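Local coordinates for cytolethal distending toxin protein B (Haemophilus ducreyi, PDB 1SR4) that probably acts as the DNase I-like nuclease subunit of a bacterial genotoxin that damages host-cell DNA, at residues 111-115 / 149-154; 172-178 / 215-221. All coordinates share one frame; numbering follows the deposited sequence.

Contact 1 (111-115 / 149-154); sequences IVHSD and SLIRNI
Asn153, on helix 147-159, reaches across to the chain leaving strand 108-112, and its side chain reads well from base to tip. CB rests on Val112 CG1 at 3.7 Å, with His113 O also close by. CG brings the amide round to that same carbonyl, and ND2 delivers a nearly straight hydrogen bond to His113 O, 2.7 Å long with 175° at the hydrogen. The acceptor lies in the amide plane, although the donor is tilted from the plane of the carbonyl. At the other branch, OD1 takes a weak bond from Arg152 NH1, which adds little to the hold of ND2.

One turn back along the helix, Ser149 OG accepts a hydrogen bond from the backbone N of Asp115 at 2.9 Å. Its chi1 of 66° sets the hydroxyl between its own N and carbonyl carbon, where it also meets Ser114 CB. Arg152 bends at chi3 and brings its guanidinium edge to Asp115: NH2 makes a salt bridge to OD1 at 2.6 Å, on the syn side but out of the carboxylate plane. Beneath this polar row, Leu150 CD1 lies 3.3 Å from Val112 O, and Val112 CG1 meets Ile154 CG1 at 3.9 Å. Leu150 and Ile154 continue down onto strands 124-129 and 132-138.

The helix thus closes over the edge strand of a sheet in the DNase I-like fold. Apolar carbons fill the inner side, while an amide, a hydroxyl and an ion pair hold 113-115 to about one turn of helix, which should fix where the chain leaves the strand.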
loop_
_atom_site.group_PDB
_atom_site.type_symbol
_atom_site.label_atom_id
_atom_site.label_comp_id
_atom_site.label_asym_id
_atom_site.label_seq_id
_atom_site.Cartn_x
_atom_site.Cartn_y
_atom_site.Cartn_z
ATOM N N ILE B 111 -9.913 -24.762 3.049
ATOM C CA ILE B 111 -11.049 -23.872 3.232
ATOM C C ILE B 111 -11.660 -24.336 4.551
ATOM O O ILE B 111 -11.973 -25.515 4.706
ATOM C CB ILE B 111 -12.117 -23.999 2.105
ATOM C CG1 ILE B 111 -11.627 -23.338 0.813
ATOM C CG2 ILE B 111 -13.401 -23.318 2.532
ATOM C CD1 ILE B 111 -10.667 -24.187 0.018
ATOM N N VAL B 112 -11.800 -23.433 5.511
ATOM C CA VAL B 112 -12.375 -23.801 6.800
ATOM C C VAL B 112 -13.529 -22.870 7.149
ATOM O O VAL B 112 -13.381 -21.641 7.137
ATOM C CB VAL B 112 -11.318 -23.749 7.920
ATOM C CG1 VAL B 112 -11.915 -24.222 9.244
ATOM C CG2 VAL B 112 -10.145 -24.636 7.551
ATOM N N HIS B 113 -14.689 -23.464 7.432
ATOM C CA HIS B 113 -15.874 -22.692 7.785
ATOM C C HIS B 113 -15.977 -22.489 9.280
ATOM O O HIS B 113 -15.366 -23.228 10.060
ATOM C CB HIS B 113 -17.141 -23.404 7.298
ATOM C CG HIS B 113 -17.259 -23.470 5.808
ATOM N ND1 HIS B 113 -16.643 -24.446 5.055
ATOM C CD2 HIS B 113 -17.876 -22.646 4.928
ATOM C CE1 HIS B 113 -16.873 -24.218 3.774
ATOM N NE2 HIS B 113 -17.618 -23.131 3.669
ATOM N N SER B 114 -16.747 -21.478 9.675
ATOM C CA SER B 114 -16.986 -21.207 11.087
ATOM C C SER B 114 -18.267 -22.002 11.402
ATOM O O SER B 114 -18.746 -22.737 10.545
ATOM C CB SER B 114 -17.207 -19.715 11.304
ATOM O OG SER B 114 -18.185 -19.214 10.403
ATOM N N ASP B 115 -18.813 -21.854 12.605
ATOM C CA ASP B 115 -20.030 -22.578 12.981
ATOM C C ASP B 115 -21.231 -22.238 12.101
ATOM O O ASP B 115 -21.416 -21.090 11.694
ATOM C CB ASP B 115 -20.418 -22.292 14.437
ATOM C CG ASP B 115 -19.596 -23.091 15.438
ATOM O OD1 ASP B 115 -18.913 -24.055 15.027
ATOM O OD2 ASP B 115 -19.649 -22.759 16.645
ATOM N N SER B 149 -15.380 -19.307 16.526
ATOM C CA SER B 149 -15.579 -20.660 15.990
ATOM C C SER B 149 -14.728 -20.882 14.741
ATOM O O SER B 149 -14.327 -22.010 14.448
ATOM C CB SER B 149 -17.071 -20.954 15.699
ATOM O OG SER B 149 -17.601 -20.161 14.664
ATOM N N LEU B 150 -14.429 -19.813 14.012
ATOM C CA LEU B 150 -13.581 -19.941 12.823
ATOM C C LEU B 150 -12.173 -20.360 13.281
ATOM O O LEU B 150 -11.598 -21.304 12.749
ATOM C CB LEU B 150 -13.509 -18.616 12.053
ATOM C CG LEU B 150 -12.777 -18.645 10.702
ATOM C CD1 LEU B 150 -13.445 -19.653 9.782
ATOM C CD2 LEU B 150 -12.795 -17.256 10.062
ATOM N N ILE B 151 -11.635 -19.662 14.279
ATOM C CA ILE B 151 -10.310 -19.970 14.820
ATOM C C ILE B 151 -10.303 -21.394 15.412
ATOM O O ILE B 151 -9.377 -22.173 15.172
ATOM C CB ILE B 151 -9.909 -18.952 15.935
ATOM C CG1 ILE B 151 -9.877 -17.523 15.366
ATOM C CG2 ILE B 151 -8.548 -19.332 16.545
ATOM C CD1 ILE B 151 -9.034 -17.379 14.152
ATOM N N ARG B 152 -11.335 -21.731 16.187
ATOM C CA ARG B 152 -11.435 -23.067 16.771
ATOM C C ARG B 152 -11.454 -24.150 15.694
ATOM O O ARG B 152 -10.762 -25.168 15.816
ATOM C CB ARG B 152 -12.689 -23.186 17.654
ATOM C CG ARG B 152 -12.952 -24.621 18.154
ATOM C CD ARG B 152 -14.199 -24.712 19.032
ATOM N NE ARG B 152 -15.362 -24.095 18.396
ATOM C CZ ARG B 152 -15.908 -24.517 17.259
ATOM N NH1 ARG B 152 -15.401 -25.566 16.632
ATOM N NH2 ARG B 152 -16.953 -23.882 16.742
ATOM N N ASN B 153 -12.230 -23.954 14.629
ATOM C CA ASN B 153 -12.283 -24.969 13.583
ATOM C C ASN B 153 -10.933 -25.104 12.878
ATOM O O ASN B 153 -10.543 -26.200 12.475
ATOM C CB ASN B 153 -13.387 -24.665 12.566
ATOM C CG ASN B 153 -14.779 -24.939 13.120
ATOM O OD1 ASN B 153 -14.925 -25.574 14.159
ATOM N ND2 ASN B 153 -15.806 -24.474 12.419
ATOM N N ILE B 154 -10.218 -23.996 12.718
ATOM C CA ILE B 154 -8.904 -24.058 12.085
ATOM C C ILE B 154 -7.992 -24.863 13.010
ATOM O O ILE B 154 -7.258 -25.743 12.563
ATOM C CB ILE B 154 -8.316 -22.636 11.856
ATOM C CG1 ILE B 154 -9.106 -21.930 10.739
ATOM C CG2 ILE B 154 -6.825 -22.725 11.509
ATOM C CD1 ILE B 154 -8.732 -20.475 10.545
#

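Contact 2 (172-178 / 215-221)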
loop_
_atom_site.group_PDB
_atom_site.type_symbol
_atom_site.label_atom_id
_atom_site.label_comp_id
_atom_site.label_asym_id
_atom_site.label_seq_id
_atom_site.Cartn_x
_atom_site.Cartn_y
_atom_site.Cartn_z
ATOM N N TRP B 172 0.495 -22.467 11.685
ATOM C CA TRP B 172 -0.517 -21.786 10.883
ATOM C C TRP B 172 -0.730 -20.357 11.378
ATOM O O TRP B 172 -0.561 -20.071 12.562
ATOM C CB TRP B 172 -1.852 -22.546 10.864
ATOM C CG TRP B 172 -2.403 -22.986 12.195
ATOM C CD1 TRP B 172 -2.216 -24.197 12.797
ATOM C CD2 TRP B 172 -3.292 -22.250 13.047
ATOM N NE1 TRP B 172 -2.941 -24.265 13.963
ATOM C CE2 TRP B 172 -3.610 -23.084 14.140
ATOM C CE3 TRP B 172 -3.851 -20.964 12.993
ATOM C CZ2 TRP B 172 -4.465 -22.682 15.170
ATOM C CZ3 TRP B 172 -4.706 -20.560 14.023
ATOM C CH2 TRP B 172 -5.001 -21.421 15.094
ATOM N N MET B 173 -1.099 -19.480 10.449
ATOM C CA MET B 173 -1.306 -18.059 10.704
ATOM C C MET B 173 -2.606 -17.612 10.017
ATOM O O MET B 173 -2.765 -17.801 8.817
ATOM C CB MET B 173 -0.132 -17.309 10.092
ATOM C CG MET B 173 0.264 -16.054 10.768
ATOM S SD MET B 173 1.693 -15.362 9.909
ATOM C CE MET B 173 1.512 -13.721 10.384
ATOM N N VAL B 174 -3.514 -17.010 10.778
ATOM C CA VAL B 174 -4.796 -16.540 10.259
ATOM C C VAL B 174 -4.691 -15.013 10.230
ATOM O O VAL B 174 -4.582 -14.378 11.272
ATOM C CB VAL B 174 -5.940 -16.996 11.186
ATOM C CG1 VAL B 174 -7.274 -16.520 10.644
ATOM C CG2 VAL B 174 -5.914 -18.514 11.303
ATOM N N VAL B 175 -4.721 -14.440 9.029
ATOM C CA VAL B 175 -4.538 -12.997 8.840
ATOM C C VAL B 175 -5.663 -12.319 8.071
ATOM O O VAL B 175 -6.074 -12.787 7.015
ATOM C CB VAL B 175 -3.236 -12.737 8.060
ATOM C CG1 VAL B 175 -2.915 -11.248 8.035
ATOM C CG2 VAL B 175 -2.097 -13.555 8.681
ATOM N N GLY B 176 -6.137 -11.188 8.573
ATOM C CA GLY B 176 -7.189 -10.515 7.848
ATOM C C GLY B 176 -7.954 -9.490 8.643
ATOM O O GLY B 176 -7.465 -8.953 9.631
ATOM N N ASP B 177 -9.170 -9.232 8.186
ATOM C CA ASP B 177 -10.062 -8.252 8.792
ATOM C C ASP B 177 -10.967 -8.986 9.777
ATOM O O ASP B 177 -11.953 -9.631 9.368
ATOM C CB ASP B 177 -10.870 -7.602 7.672
ATOM C CG ASP B 177 -11.796 -6.496 8.152
ATOM O OD1 ASP B 177 -12.059 -6.379 9.376
ATOM O OD2 ASP B 177 -12.269 -5.745 7.266
ATOM N N PHE B 178 -10.621 -8.899 11.065
ATOM C CA PHE B 178 -11.387 -9.553 12.121
ATOM C C PHE B 178 -12.597 -8.754 12.568
ATOM O O PHE B 178 -13.474 -9.274 13.253
ATOM C CB PHE B 178 -10.483 -9.850 13.321
ATOM C CG PHE B 178 -9.568 -11.017 13.098
ATOM C CD1 PHE B 178 -9.981 -12.304 13.418
ATOM C CD2 PHE B 178 -8.303 -10.836 12.542
ATOM C CE1 PHE B 178 -9.152 -13.402 13.196
ATOM C CE2 PHE B 178 -7.468 -11.927 12.313
ATOM C CZ PHE B 178 -7.896 -13.216 12.645
ATOM N N LEU B 215 -8.681 -3.246 13.317
ATOM C CA LEU B 215 -9.497 -4.353 12.808
ATOM C C LEU B 215 -8.733 -5.424 12.024
ATOM O O LEU B 215 -9.236 -6.532 11.831
ATOM C CB LEU B 215 -10.582 -3.783 11.892
ATOM C CG LEU B 215 -11.445 -2.624 12.423
ATOM C CD1 LEU B 215 -12.273 -2.035 11.276
ATOM C CD2 LEU B 215 -12.353 -3.118 13.575
ATOM N N ASP B 216 -7.524 -5.088 11.584
ATOM C CA ASP B 216 -6.715 -5.974 10.759
ATOM C C ASP B 216 -5.462 -6.440 11.471
ATOM O O ASP B 216 -4.595 -5.637 11.823
ATOM C CB ASP B 216 -6.340 -5.230 9.483
ATOM C CG ASP B 216 -7.560 -4.679 8.762
ATOM O OD1 ASP B 216 -8.255 -5.477 8.085
ATOM O OD2 ASP B 216 -7.832 -3.456 8.890
ATOM N N TYR B 217 -5.366 -7.748 11.682
ATOM C CA TYR B 217 -4.211 -8.291 12.364
ATOM C C TYR B 217 -4.136 -9.791 12.140
ATOM O O TYR B 217 -4.716 -10.316 11.187
ATOM C CB TYR B 217 -4.257 -7.942 13.866
ATOM C CG TYR B 217 -5.595 -8.186 14.541
ATOM C CD1 TYR B 217 -5.869 -9.393 15.187
ATOM C CD2 TYR B 217 -6.585 -7.197 14.550
ATOM C CE1 TYR B 217 -7.105 -9.612 15.832
ATOM C CE2 TYR B 217 -7.819 -7.402 15.184
ATOM C CZ TYR B 217 -8.072 -8.611 15.819
ATOM O OH TYR B 217 -9.297 -8.829 16.411
ATOM N N ALA B 218 -3.406 -10.479 12.999
ATOM C CA ALA B 218 -3.261 -11.915 12.837
ATOM C C ALA B 218 -3.339 -12.699 14.140
ATOM O O ALA B 218 -3.212 -12.142 15.235
ATOM C CB ALA B 218 -1.923 -12.211 12.142
ATOM N N ILE B 219 -3.579 -13.998 14.008
ATOM C CA ILE B 219 -3.568 -14.898 15.142
ATOM C C ILE B 219 -2.800 -16.111 14.626
ATOM O O ILE B 219 -3.039 -16.588 13.505
ATOM C CB ILE B 219 -4.982 -15.302 15.638
ATOM C CG1 ILE B 219 -4.826 -16.228 16.852
ATOM C CG2 ILE B 219 -5.777 -15.985 14.535
ATOM C CD1 ILE B 219 -6.074 -16.338 17.728
ATOM N N LEU B 220 -1.856 -16.608 15.410
ATOM C CA LEU B 220 -1.086 -17.741 14.910
ATOM C C LEU B 220 -0.788 -18.839 15.906
ATOM O O LEU B 220 -0.923 -18.657 17.107
ATOM C CB LEU B 220 0.230 -17.242 14.322
ATOM C CG LEU B 220 1.218 -16.539 15.249
ATOM C CD1 LEU B 220 2.070 -17.568 15.990
ATOM C CD2 LEU B 220 2.130 -15.646 14.408
ATOM N N HIS B 221 -0.409 -19.991 15.373
ATOM C CA HIS B 221 -0.023 -21.125 16.195
ATOM C C HIS B 221 1.361 -21.514 15.685
ATOM O O HIS B 221 1.519 -21.875 14.516
ATOM C CB HIS B 221 -0.975 -22.314 16.024
ATOM C CG HIS B 221 -0.429 -23.588 16.598
ATOM N ND1 HIS B 221 -0.164 -23.742 17.942
ATOM C CD2 HIS B 221 -0.010 -24.729 16.001
ATOM C CE1 HIS B 221 0.399 -24.920 18.148
ATOM N NE2 HIS B 221 0.504 -25.539 16.987
#
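Strands 171-175 and 216-221 are antiparallel neighbours in the six-stranded sheet of the DNase I-like fold, and the first of them runs into Gly-Asp-Phe-Asn at 176-179, a signature of the family. Paired backbone bonds join Trp172 to His221, Val174 to Ile219 and Gly176 to Tyr217; the bond from Val174 N to Ile219 O is 2.8 Å and almost straight. Past the corner at Gly176, whose phi of 163° suits a residue without CB, Phe178 N still reaches Leu215 O at 2.8 Å.

On the face carrying Val174 and Ile219, aromatic groups stand at both ends. Trp172 offers a face to His221 CB, which sits 3.5 Å from the centroid of the five-membered ring as a CH-pi contact. Trp172 NE1 hydrogen-bonds Asn159 OD1, and His221 ND1 hydrogen-bonds Asn198 O. At the far end Phe178 and Tyr217 form an offset stack, centroids 4.8 Å apart and planes at 16°. Tyr217, with chi1 at 47°, sets one face of its ring against Phe178 CD2, while Phe178 turns an edge to Tyr217 O. Tyr217 OH reaches on to Arg180 O. Between these pairs Val174 CB lies 3.5 Å from Ile219 CG2.

The other face is apolar at Met173, Val175, Ala218 and Leu220, with Met173 CG 3.7 Å from Leu220 CB, then turns acidic. Asp216 OD1 approaches Asp177 CB at 3.4 Å and lies 4.1 Å from Asp177 OD2. Asp177 OD2 is held by Asn11, and Asp216 OD2 by Thr208 and His252, an Asp-His pairing like that in DNase I. The buried pair of strands therefore brings two carboxylates close at one end, each oriented by partners outside the pair, consistent with the active-site pocket of this family.

Along the chain contact 1 closes before contact 2 opens, and strand 171-175 is the next regular element after helix 147-159, across a partly unmodelled linker. Their centres lie about 13 Å apart, yet they share the six-stranded sheet: contact 1 works at its outermost strand 108-112, contact 2 pairs two inner strands. The helix bridges them by lying across one face. Ile154 CD1 packs 3.5 Å from Val174 CG2, and Ile151 CD1 sits 3.6 Å from Ile219 CG2, so the helix that grips the edge loop through polar groups also covers these inner strands with its apolar side. One helix thus joins the sheet's margin to a strand that runs into the family signature.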